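Local coordinates for DUF5624 domain-containing protein (PDB 4JX2) that is of unknown function but is probably secreted, and combines a largely helical body, including a DUF5624 domain, with a small mixed beta sheet, at residues M113-S117 with T230-T234; N180-Y184 with Y422-N426; I259-V263 with N277-P281; F369-L373 with N386-W391. All blocks are in the same frame, centred on the assembly; numbering follows the deposited sequence.

Contact 1: M113-S117 with T230-T234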
loop_
_atom_site.group_PDB
_atom_site.type_symbol
_atom_site.label_atom_id
_atom_site.label_comp_id
_atom_site.label_asym_id
_atom_site.label_seq_id
_atom_site.Cartn_x
_atom_site.Cartn_y
_atom_site.Cartn_z
HETATM N N MSE A 113 3.594 -25.841 13.048
HETATM C CA MSE A 113 4.854 -25.170 12.806
HETATM C C MSE A 113 4.863 -23.719 13.289
HETATM O O MSE A 113 5.859 -23.294 13.879
HETATM C CB MSE A 113 5.158 -25.232 11.322
HETATM C CG MSE A 113 6.609 -25.561 10.983
HETATM SE SE MSE A 113 7.501 -27.040 11.882
HETATM C CE MSE A 113 6.230 -28.432 11.655
ATOM N N THR A 114 3.769 -22.965 13.065
ATOM C CA THR A 114 3.657 -21.551 13.468
ATOM C C THR A 114 3.674 -21.431 14.999
ATOM O O THR A 114 4.322 -20.521 15.505
ATOM C CB THR A 114 2.409 -20.903 12.832
ATOM O OG1 THR A 114 2.553 -20.986 11.414
ATOM C CG2 THR A 114 2.213 -19.455 13.223
ATOM N N ALA A 115 3.002 -22.362 15.714
ATOM C CA ALA A 115 2.948 -22.416 17.170
ATOM C C ALA A 115 4.355 -22.471 17.772
ATOM O O ALA A 115 4.627 -21.775 18.746
ATOM C CB ALA A 115 2.121 -23.626 17.631
ATOM N N ILE A 116 5.250 -23.271 17.173
ATOM C CA ILE A 116 6.645 -23.399 17.624
ATOM C C ILE A 116 7.443 -22.096 17.288
ATOM O O ILE A 116 8.173 -21.618 18.155
ATOM C CB ILE A 116 7.327 -24.700 17.061
ATOM C CG1 ILE A 116 6.584 -25.976 17.540
ATOM C CG2 ILE A 116 8.848 -24.765 17.376
ATOM C CD1 ILE A 116 6.520 -26.239 19.111
ATOM N N SER A 117 7.263 -21.521 16.067
ATOM C CA SER A 117 7.938 -20.290 15.576
ATOM C C SER A 117 7.689 -19.105 16.464
ATOM O O SER A 117 8.591 -18.287 16.669
ATOM C CB SER A 117 7.449 -19.907 14.174
ATOM O OG SER A 117 7.716 -20.858 13.155
ATOM N N THR A 230 11.622 -23.479 11.301
ATOM C CA THR A 230 10.158 -23.589 11.339
ATOM C C THR A 230 9.515 -22.696 10.289
ATOM O O THR A 230 8.601 -23.163 9.617
ATOM C CB THR A 230 9.614 -23.267 12.726
ATOM O OG1 THR A 230 10.168 -22.027 13.181
ATOM C CG2 THR A 230 9.889 -24.352 13.716
ATOM N N PHE A 231 9.987 -21.438 10.130
ATOM C CA PHE A 231 9.467 -20.517 9.117
ATOM C C PHE A 231 9.691 -21.102 7.704
ATOM O O PHE A 231 8.789 -21.064 6.854
ATOM C CB PHE A 231 10.118 -19.118 9.237
ATOM C CG PHE A 231 9.557 -18.214 10.312
ATOM C CD1 PHE A 231 8.187 -18.071 10.480
ATOM C CD2 PHE A 231 10.402 -17.448 11.113
ATOM C CE1 PHE A 231 7.672 -17.202 11.457
ATOM C CE2 PHE A 231 9.887 -16.611 12.117
ATOM C CZ PHE A 231 8.525 -16.477 12.266
HETATM N N MSE A 232 10.897 -21.663 7.480
HETATM C CA MSE A 232 11.293 -22.326 6.240
HETATM C C MSE A 232 10.342 -23.473 5.886
HETATM O O MSE A 232 9.991 -23.634 4.723
HETATM C CB MSE A 232 12.719 -22.891 6.364
HETATM C CG MSE A 232 13.803 -21.871 6.199
HETATM SE SE MSE A 232 14.001 -21.177 4.403
HETATM C CE MSE A 232 15.479 -19.923 4.667
ATOM N N LEU A 233 9.945 -24.280 6.875
ATOM C CA LEU A 233 9.102 -25.447 6.619
ATOM C C LEU A 233 7.700 -25.046 6.295
ATOM O O LEU A 233 7.052 -25.699 5.482
ATOM C CB LEU A 233 9.122 -26.436 7.789
ATOM C CG LEU A 233 10.473 -27.138 8.069
ATOM C CD1 LEU A 233 10.421 -27.823 9.392
ATOM C CD2 LEU A 233 10.843 -28.129 6.969
ATOM N N THR A 234 7.249 -23.954 6.901
ATOM C CA THR A 234 5.934 -23.360 6.702
ATOM C C THR A 234 5.863 -22.834 5.266
ATOM O O THR A 234 4.890 -23.148 4.582
ATOM C CB THR A 234 5.674 -22.282 7.769
ATOM O OG1 THR A 234 5.690 -22.874 9.075
ATOM C CG2 THR A 234 4.363 -21.603 7.586
HETATM O O HOH W 1 5.954 -20.813 10.814
#
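Ser117 OG has three polar neighbours. Ser117 OG lies 2.7 Å from Thr230 OG1 across the contact and 3.1 Å from Met113 O, one turn back on its own helix. Its one proton can go to either, and the geometry does not settle which. The third neighbour is a water, 2.9 Å from Ser117 OG. Thr230 OG1 in turn has Val226 O and Met227 O as partners on its own helix. The same water donates to Thr234 OG1, and Thr234 OG1 donates to Thr230 O at 3.0 Å. That carbonyl also takes Thr234 N, and the two donors come from opposite faces of its plane. The chain of hydroxyls lies between two nearly antiparallel helices of the DUF5624 domain, whose segment axes approach to 9.1 Å at 156°. Beside it the contacts are mostly through carbon. Ser117 CB sits over one face of the Phe231 ring, 4.2 Å from its centroid. Met113, a selenomethionine bent at chi2 and chi3, lays CB and CG alongside Thr234 OG1. The bend brings Met113 SE to 3.9 Å from Leu233 CD1. Ile116 CG2 meets Thr230 CG2 at 3.8 Å. Leu37 and Tyr38 of the second subunit pack on Thr114, Ala115 and Ile116.

Contact 2: N180-Y184 with Y422-N426; sequences NMIDY and YPNNN
Met181 and Tyr422 form the closely packed part of this contact. The selenomethionine runs alongside the tyrosine, and Met181 CG lies over the centre of the Tyr422 ring, 3.3 Å from the centroid. CG is anti to the backbone N (chi1 -174°), which lays CB and CG along the ring. Met181 SE is set obliquely to the Tyr422 ring at 4.7 Å from its centroid, a Met-aromatic contact. The Tyr184 ring meets the edge of Tyr422, with Tyr184 CD2 3.6 Å from Tyr422 CD1. The two planes are 53° apart, so the pair is oblique. Pro423 CD adds an apolar touch at 3.7 Å from Tyr184 CD1. Both tyrosine hydroxyls are tied to backbone carbonyls, Tyr184 to Ile221 and Tyr422 to Gly410.

The other side is looser and more polar. Asn424 is exposed and Asn180 partly so. Their side chains run abreast, and Asn180 OD1 comes no nearer than 3.7 Å to Asn424 CA. At the far end of the loop Asn426 turns its amide back to the helix. Asn426 ND2 donates to Asp183 OD2 at 2.9 Å with an angle of 161°, using the anti side of the carboxylate. Asn426 ND2 also donates to Pro423 O at 3.0 Å, within its own loop. Asp183 OD1 has a salt bridge to Lys152. Two acceptors on ND2 fix which way round the Asn426 amide sits. The amide and the lysine together probably keep the Asp183 carboxylate ionised where the loop crosses helix 175-197.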
loop_
_atom_site.group_PDB
_atom_site.type_symbol
_atom_site.label_atom_id
_atom_site.label_comp_id
_atom_site.label_asym_id
_atom_site.label_seq_id
_atom_site.Cartn_x
_atom_site.Cartn_y
_atom_site.Cartn_z
ATOM N N ASN A 180 13.013 -34.172 15.986
ATOM C CA ASN A 180 14.046 -33.866 16.977
ATOM C C ASN A 180 14.109 -32.386 17.291
ATOM O O ASN A 180 14.355 -32.004 18.443
ATOM C CB ASN A 180 15.403 -34.332 16.491
ATOM C CG ASN A 180 15.538 -35.822 16.412
ATOM O OD1 ASN A 180 14.821 -36.589 17.067
ATOM N ND2 ASN A 180 16.486 -36.256 15.617
HETATM N N MSE A 181 13.876 -31.559 16.261
HETATM C CA MSE A 181 13.895 -30.123 16.379
HETATM C C MSE A 181 12.733 -29.617 17.260
HETATM O O MSE A 181 12.976 -28.763 18.122
HETATM C CB MSE A 181 13.863 -29.477 15.006
HETATM C CG MSE A 181 14.018 -27.991 15.096
HETATM SE SE MSE A 181 12.918 -27.095 13.852
HETATM C CE MSE A 181 11.244 -27.428 14.760
ATOM N N ILE A 182 11.491 -30.137 17.060
ATOM C CA ILE A 182 10.347 -29.707 17.872
ATOM C C ILE A 182 10.575 -30.182 19.324
ATOM O O ILE A 182 10.312 -29.432 20.270
ATOM C CB ILE A 182 8.990 -30.166 17.277
ATOM C CG1 ILE A 182 8.711 -29.424 15.961
ATOM C CG2 ILE A 182 7.827 -29.937 18.265
ATOM C CD1 ILE A 182 8.000 -30.196 14.957
ATOM N N ASP A 183 11.132 -31.394 19.489
ATOM C CA ASP A 183 11.468 -31.933 20.801
ATOM C C ASP A 183 12.502 -31.013 21.502
ATOM O O ASP A 183 12.268 -30.578 22.635
ATOM C CB ASP A 183 11.981 -33.364 20.669
ATOM C CG ASP A 183 12.115 -34.057 22.006
ATOM O OD1 ASP A 183 11.070 -34.330 22.645
ATOM O OD2 ASP A 183 13.262 -34.286 22.442
ATOM N N TYR A 184 13.600 -30.677 20.792
ATOM C CA TYR A 184 14.667 -29.769 21.226
ATOM C C TYR A 184 14.108 -28.380 21.602
ATOM O O TYR A 184 14.485 -27.813 22.640
ATOM C CB TYR A 184 15.728 -29.617 20.109
ATOM C CG TYR A 184 16.808 -28.610 20.439
ATOM C CD1 TYR A 184 17.826 -28.917 21.342
ATOM C CD2 TYR A 184 16.807 -27.338 19.864
ATOM C CE1 TYR A 184 18.820 -27.991 21.653
ATOM C CE2 TYR A 184 17.794 -26.400 20.174
ATOM C CZ TYR A 184 18.806 -26.739 21.058
ATOM O OH TYR A 184 19.773 -25.824 21.379
ATOM N N TYR A 422 19.853 -31.283 15.041
ATOM C CA TYR A 422 19.218 -31.171 16.355
ATOM C C TYR A 422 19.347 -32.479 17.141
ATOM O O TYR A 422 19.159 -33.548 16.549
ATOM C CB TYR A 422 17.733 -30.809 16.204
ATOM C CG TYR A 422 17.518 -29.423 15.657
ATOM C CD1 TYR A 422 17.516 -28.312 16.501
ATOM C CD2 TYR A 422 17.355 -29.208 14.290
ATOM C CE1 TYR A 422 17.335 -27.023 16.001
ATOM C CE2 TYR A 422 17.183 -27.923 13.777
ATOM C CZ TYR A 422 17.182 -26.832 14.637
ATOM O OH TYR A 422 17.014 -25.567 14.139
ATOM N N PRO A 423 19.626 -32.423 18.472
ATOM C CA PRO A 423 19.740 -33.661 19.274
ATOM C C PRO A 423 18.440 -34.463 19.349
ATOM O O PRO A 423 17.360 -33.877 19.247
ATOM C CB PRO A 423 20.110 -33.133 20.665
ATOM C CG PRO A 423 20.693 -31.812 20.425
ATOM C CD PRO A 423 19.879 -31.241 19.317
ATOM N N ASN A 424 18.550 -35.789 19.558
ATOM C CA ASN A 424 17.430 -36.736 19.646
ATOM C C ASN A 424 16.878 -36.864 21.079
ATOM O O ASN A 424 15.670 -36.699 21.275
ATOM C CB ASN A 424 17.840 -38.128 19.113
ATOM C CG ASN A 424 19.112 -38.685 19.713
ATOM O OD1 ASN A 424 20.114 -37.984 19.918
ATOM N ND2 ASN A 424 19.095 -39.962 20.028
ATOM N N ASN A 425 17.729 -37.171 22.068
ATOM C CA ASN A 425 17.245 -37.296 23.448
ATOM C C ASN A 425 17.413 -35.945 24.133
ATOM O O ASN A 425 18.551 -35.511 24.373
ATOM C CB ASN A 425 17.928 -38.457 24.231
ATOM C CG ASN A 425 19.446 -38.571 24.164
ATOM O OD1 ASN A 425 20.159 -37.791 23.503
ATOM N ND2 ASN A 425 19.974 -39.566 24.867
ATOM N N ASN A 426 16.281 -35.230 24.346
ATOM C CA ASN A 426 16.318 -33.891 24.940
ATOM C C ASN A 426 15.726 -33.900 26.344
ATOM O O ASN A 426 14.756 -34.627 26.604
ATOM C CB ASN A 426 15.650 -32.869 24.057
ATOM C CG ASN A 426 16.393 -32.706 22.755
ATOM O OD1 ASN A 426 17.545 -32.245 22.714
ATOM N ND2 ASN A 426 15.782 -33.156 21.669
#

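Contact 3: I259-V263 with N277-P281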
loop_
_atom_site.group_PDB
_atom_site.type_symbol
_atom_site.label_atom_id
_atom_site.label_comp_id
_atom_site.label_asym_id
_atom_site.label_seq_id
_atom_site.Cartn_x
_atom_site.Cartn_y
_atom_site.Cartn_z
ATOM N N ILE A 259 -4.112 -10.342 -9.093
ATOM C CA ILE A 259 -4.583 -9.386 -8.091
ATOM C C ILE A 259 -4.137 -9.895 -6.730
ATOM O O ILE A 259 -4.447 -11.038 -6.357
ATOM C CB ILE A 259 -6.122 -9.155 -8.160
ATOM C CG1 ILE A 259 -6.495 -8.321 -9.403
ATOM C CG2 ILE A 259 -6.675 -8.536 -6.843
ATOM C CD1 ILE A 259 -7.944 -8.338 -9.729
ATOM N N ILE A 260 -3.407 -9.045 -5.997
ATOM C CA ILE A 260 -2.933 -9.357 -4.651
ATOM C C ILE A 260 -3.586 -8.391 -3.652
ATOM O O ILE A 260 -3.342 -7.187 -3.693
ATOM C CB ILE A 260 -1.384 -9.361 -4.551
ATOM C CG1 ILE A 260 -0.771 -10.444 -5.494
ATOM C CG2 ILE A 260 -0.946 -9.544 -3.091
ATOM C CD1 ILE A 260 0.702 -10.380 -5.738
ATOM N N ARG A 261 -4.438 -8.942 -2.781
ATOM C CA ARG A 261 -5.132 -8.287 -1.662
ATOM C C ARG A 261 -5.002 -9.264 -0.479
ATOM O O ARG A 261 -5.968 -9.636 0.176
ATOM C CB ARG A 261 -6.589 -7.946 -2.037
ATOM C CG ARG A 261 -7.302 -7.063 -1.021
ATOM C CD ARG A 261 -8.679 -7.631 -0.753
ATOM N NE ARG A 261 -9.418 -6.894 0.269
ATOM C CZ ARG A 261 -9.430 -7.214 1.556
ATOM N NH1 ARG A 261 -8.729 -8.248 1.995
ATOM N NH2 ARG A 261 -10.143 -6.500 2.415
ATOM N N PHE A 262 -3.770 -9.728 -0.275
ATOM C CA PHE A 262 -3.394 -10.704 0.733
ATOM C C PHE A 262 -3.105 -10.045 2.089
ATOM O O PHE A 262 -2.293 -9.113 2.185
ATOM C CB PHE A 262 -2.176 -11.473 0.246
ATOM C CG PHE A 262 -1.748 -12.594 1.153
ATOM C CD1 PHE A 262 -2.290 -13.868 1.013
ATOM C CD2 PHE A 262 -0.758 -12.394 2.110
ATOM C CE1 PHE A 262 -1.850 -14.912 1.812
ATOM C CE2 PHE A 262 -0.346 -13.433 2.939
ATOM C CZ PHE A 262 -0.877 -14.685 2.769
ATOM N N VAL A 263 -3.764 -10.568 3.137
ATOM C CA VAL A 263 -3.675 -10.075 4.506
ATOM C C VAL A 263 -3.108 -11.173 5.411
ATOM O O VAL A 263 -3.724 -12.242 5.573
ATOM C CB VAL A 263 -5.028 -9.540 5.064
ATOM C CG1 VAL A 263 -4.798 -8.656 6.290
ATOM C CG2 VAL A 263 -5.839 -8.808 3.996
ATOM N N ASN A 277 6.232 -8.344 -0.335
ATOM C CA ASN A 277 5.298 -9.443 -0.537
ATOM C C ASN A 277 5.934 -10.518 -1.415
ATOM O O ASN A 277 6.031 -10.371 -2.642
ATOM C CB ASN A 277 3.950 -8.973 -1.129
ATOM C CG ASN A 277 2.822 -9.954 -0.861
ATOM O OD1 ASN A 277 2.938 -11.170 -1.058
ATOM N ND2 ASN A 277 1.730 -9.475 -0.324
ATOM N N TRP A 278 6.304 -11.643 -0.780
ATOM C CA TRP A 278 6.960 -12.759 -1.449
ATOM C C TRP A 278 6.046 -13.480 -2.418
ATOM O O TRP A 278 6.527 -14.337 -3.173
ATOM C CB TRP A 278 7.551 -13.734 -0.423
ATOM C CG TRP A 278 6.549 -14.304 0.532
ATOM C CD1 TRP A 278 6.288 -13.868 1.792
ATOM C CD2 TRP A 278 5.666 -15.418 0.299
ATOM N NE1 TRP A 278 5.268 -14.610 2.350
ATOM C CE2 TRP A 278 4.888 -15.586 1.467
ATOM C CE3 TRP A 278 5.462 -16.299 -0.789
ATOM C CZ2 TRP A 278 3.898 -16.575 1.574
ATOM C CZ3 TRP A 278 4.506 -17.297 -0.674
ATOM C CH2 TRP A 278 3.733 -17.428 0.490
ATOM N N LEU A 279 4.735 -13.129 -2.440
ATOM C CA LEU A 279 3.807 -13.744 -3.408
ATOM C C LEU A 279 4.169 -13.320 -4.813
ATOM O O LEU A 279 3.928 -14.067 -5.752
ATOM C CB LEU A 279 2.334 -13.406 -3.136
ATOM C CG LEU A 279 1.664 -14.045 -1.940
ATOM C CD1 LEU A 279 0.310 -13.462 -1.744
ATOM C CD2 LEU A 279 1.562 -15.548 -2.084
ATOM N N VAL A 280 4.750 -12.113 -4.953
ATOM C CA VAL A 280 5.135 -11.543 -6.238
ATOM C C VAL A 280 6.249 -12.420 -6.868
ATOM O O VAL A 280 5.957 -13.016 -7.920
ATOM C CB VAL A 280 5.490 -10.039 -6.145
ATOM C CG1 VAL A 280 5.912 -9.494 -7.510
ATOM C CG2 VAL A 280 4.315 -9.248 -5.583
ATOM N N PRO A 281 7.453 -12.617 -6.261
ATOM C CA PRO A 281 8.428 -13.535 -6.885
ATOM C C PRO A 281 7.909 -14.987 -6.974
ATOM O O PRO A 281 8.218 -15.670 -7.945
ATOM C CB PRO A 281 9.644 -13.447 -5.961
ATOM C CG PRO A 281 9.106 -12.982 -4.641
ATOM C CD PRO A 281 7.997 -12.036 -5.013
#
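Asn277 reaches toward Ile260 of the strand, with Asn277 ND2 3.8 Å from Ile260 CG2. The isoleucine and the amide pass one another head to tail. The amide is held at both ends. Asn277 OD1 accepts from Leu279 N at 3.0 Å, in the carbonyl plane and on a lone pair, with an N-H...O angle of 153°. This is an Asx turn and a capping bond leading into the helix. ND2 donates to Gly271 O, which fixes the way round of the amide. Asn277 O takes Val280 N, closing the turn. Trp278 turns toward other partners, and its NE1 bonds to Ser385 OG.

The segments belong to a beta-alpha-beta unit: strand 257-262, helix 279-286 and strand 296-298. The two strands are parallel neighbours in the mixed sheet, and the helix crosses between them over one face.

Leu279 points from this helix at the sheet. Leu279 CD1 lies over one face of the Phe262 ring, 3.7 Å from Phe262 CG and 4.0 Å from the ring centroid. With CG anti to the backbone N (chi1 -175°), the Phe262 side chain runs across that of Leu279, and the ring turns a face to CD1. Leu279 also touches Phe82 on the adjoining strand 79-84. Val280 follows, with Val280 CG2 3.8 Å from Ile260 CD1. Ile260 also packs on Phe82 and on Ile296 and Ile298 of strand 296-298.

Contact 4: F369-L373 with N386-W391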
loop_
_atom_site.group_PDB
_atom_site.type_symbol
_atom_site.label_atom_id
_atom_site.label_comp_id
_atom_site.label_asym_id
_atom_site.label_seq_id
_atom_site.Cartn_x
_atom_site.Cartn_y
_atom_site.Cartn_z
ATOM N N PHE A 369 19.234 -14.664 7.577
ATOM C CA PHE A 369 17.832 -14.874 7.919
ATOM C C PHE A 369 17.499 -14.244 9.276
ATOM O O PHE A 369 16.427 -13.639 9.423
ATOM C CB PHE A 369 17.519 -16.375 7.860
ATOM C CG PHE A 369 17.782 -16.901 6.463
ATOM C CD1 PHE A 369 16.969 -16.524 5.395
ATOM C CD2 PHE A 369 18.893 -17.689 6.201
ATOM C CE1 PHE A 369 17.256 -16.938 4.097
ATOM C CE2 PHE A 369 19.166 -18.132 4.905
ATOM C CZ PHE A 369 18.350 -17.750 3.860
ATOM N N LEU A 370 18.450 -14.281 10.218
ATOM C CA LEU A 370 18.283 -13.630 11.523
ATOM C C LEU A 370 18.150 -12.114 11.349
ATOM O O LEU A 370 17.263 -11.507 11.956
ATOM C CB LEU A 370 19.441 -13.976 12.475
ATOM C CG LEU A 370 19.550 -15.445 12.902
ATOM C CD1 LEU A 370 20.512 -15.579 13.989
ATOM C CD2 LEU A 370 18.213 -15.994 13.393
HETATM N N MSE A 371 18.978 -11.528 10.450
HETATM C CA MSE A 371 18.946 -10.120 10.084
HETATM C C MSE A 371 17.589 -9.762 9.451
HETATM O O MSE A 371 16.972 -8.746 9.810
HETATM C CB MSE A 371 20.096 -9.802 9.147
HETATM C CG MSE A 371 21.450 -9.833 9.831
HETATM SE SE MSE A 371 22.820 -9.180 8.614
HETATM C CE MSE A 371 23.457 -10.719 7.990
ATOM N N ARG A 372 17.090 -10.647 8.590
ATOM C CA ARG A 372 15.824 -10.451 7.914
ATOM C C ARG A 372 14.651 -10.640 8.886
ATOM O O ARG A 372 13.647 -9.925 8.756
ATOM C CB ARG A 372 15.714 -11.377 6.699
ATOM C CG ARG A 372 14.608 -11.013 5.741
ATOM C CD ARG A 372 14.735 -9.637 5.113
ATOM N NE ARG A 372 13.759 -9.487 4.031
ATOM C CZ ARG A 372 13.963 -9.913 2.793
ATOM N NH1 ARG A 372 15.116 -10.474 2.461
ATOM N NH2 ARG A 372 13.023 -9.766 1.871
ATOM N N LEU A 373 14.788 -11.561 9.875
ATOM C CA LEU A 373 13.767 -11.769 10.902
ATOM C C LEU A 373 13.600 -10.498 11.743
ATOM O O LEU A 373 12.459 -10.076 11.969
ATOM C CB LEU A 373 14.141 -12.961 11.797
ATOM C CG LEU A 373 13.273 -13.260 13.031
ATOM C CD1 LEU A 373 11.802 -13.517 12.655
ATOM C CD2 LEU A 373 13.825 -14.433 13.782
ATOM N N ASN A 386 8.147 -12.871 5.250
ATOM C CA ASN A 386 9.167 -12.280 4.359
ATOM C C ASN A 386 10.585 -12.674 4.803
ATOM O O ASN A 386 11.527 -12.511 4.025
ATOM C CB ASN A 386 9.063 -10.758 4.311
ATOM C CG ASN A 386 7.868 -10.202 3.588
ATOM O OD1 ASN A 386 7.202 -10.882 2.816
ATOM N ND2 ASN A 386 7.619 -8.917 3.771
ATOM N N THR A 387 10.741 -13.185 6.057
ATOM C CA THR A 387 12.034 -13.634 6.592
ATOM C C THR A 387 12.638 -14.723 5.702
ATOM O O THR A 387 13.864 -14.783 5.553
ATOM C CB THR A 387 11.863 -14.183 8.029
ATOM O OG1 THR A 387 11.289 -13.188 8.860
ATOM C CG2 THR A 387 13.154 -14.688 8.633
ATOM N N VAL A 388 11.771 -15.616 5.155
ATOM C CA VAL A 388 12.210 -16.769 4.376
ATOM C C VAL A 388 11.511 -16.882 3.004
ATOM O O VAL A 388 12.034 -17.575 2.127
ATOM C CB VAL A 388 12.026 -18.080 5.193
ATOM C CG1 VAL A 388 12.819 -18.055 6.506
ATOM C CG2 VAL A 388 10.549 -18.418 5.434
ATOM N N GLY A 389 10.335 -16.255 2.861
ATOM C CA GLY A 389 9.494 -16.308 1.669
ATOM C C GLY A 389 10.210 -16.037 0.365
ATOM O O GLY A 389 10.088 -16.836 -0.576
ATOM N N PHE A 390 10.984 -14.907 0.306
ATOM C CA PHE A 390 11.779 -14.529 -0.871
ATOM C C PHE A 390 12.851 -15.571 -1.167
ATOM O O PHE A 390 13.039 -15.919 -2.335
ATOM C CB PHE A 390 12.402 -13.130 -0.724
ATOM C CG PHE A 390 11.388 -12.013 -0.821
ATOM C CD1 PHE A 390 10.698 -11.576 0.306
ATOM C CD2 PHE A 390 11.127 -11.392 -2.036
ATOM C CE1 PHE A 390 9.734 -10.569 0.213
ATOM C CE2 PHE A 390 10.182 -10.356 -2.121
ATOM C CZ PHE A 390 9.475 -9.973 -1.001
ATOM N N TRP A 391 13.522 -16.103 -0.125
ATOM C CA TRP A 391 14.554 -17.145 -0.286
ATOM C C TRP A 391 13.958 -18.490 -0.758
ATOM O O TRP A 391 14.467 -19.069 -1.724
ATOM C CB TRP A 391 15.369 -17.364 1.010
ATOM C CG TRP A 391 16.597 -18.176 0.747
ATOM C CD1 TRP A 391 17.795 -17.720 0.263
ATOM C CD2 TRP A 391 16.698 -19.608 0.785
ATOM N NE1 TRP A 391 18.643 -18.778 0.027
ATOM C CE2 TRP A 391 18.005 -19.948 0.360
ATOM C CE3 TRP A 391 15.817 -20.640 1.155
ATOM C CZ2 TRP A 391 18.460 -21.276 0.321
ATOM C CZ3 TRP A 391 16.260 -21.951 1.091
ATOM C CH2 TRP A 391 17.576 -22.257 0.698
#
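Phe369 sends the edge of its ring against the face of Trp391. The pair is T-shaped, with Phe369 CZ 3.6 Å from Trp391 CG. The phenyl and five-membered ring centroids are 5.0 Å apart and the planes stand at 84°. Thr387 O also lies at the edge of the phenyl, 3.6 Å from Phe369 CD1. One turn along the first helix, Arg372 runs across the start of segment 386-391. Arg372 CG is anti to the backbone N and touches Thr387 CA at 3.8 Å. A bend at chi2 (61°) then carries the guanidinium past Asn386. Asn386 O lies over one face of that group, toward its rim, and makes no hydrogen bond there. Further out, Arg372 NH2 approaches Phe390 CD1 obliquely at 3.3 Å. The charge is met outside the segments: Arg372 NH1 forms a salt bridge with Asp357 and a bond to Pro355 O. Arg351 lies close to NH2 and makes a cation-pi contact with Phe390. The aspartate and the carbonyl probably offset the nearness of the two arginines. Thr387 fills the closest approach of the backbones, with Thr387 CG2 3.7 Å from Leu373 CB, while its OG1 bonds to Leu384 O. The axes of the two segments come within 8.8 Å, with 128° between their directions. Ile228 and Met232 of helix 223-247 lie against Phe369, and Met232 also touches Trp391. Leu373, on the same helix as Phe369, packs on Phe340 of the second subunit.

Contacts 1, 3 and 4 are buried, while contact 2 is partly exposed, its centre about 28 Å from the centre of the chain. Contacts 1 and 2 touch through Met181 against Thr230 and Ile182 against Ile116. Contacts 1 and 4 touch through Phe231, which meets Val388 and Leu373. Trp278 joins contact 3 to contact 4, packing on Asn386 and Phe390. Helix 223-247 takes part in contact 1 and also packs on the helices of contact 4. The chemistry differs with place. Contact 1 uses hydroxyls and a water, and contact 3 is mostly apolar between helix and sheet. Contact 2 ties a carboxylate to an amide, and contact 4 mixes aromatic packing with a buried arginine. The second subunit touches all but contact 2.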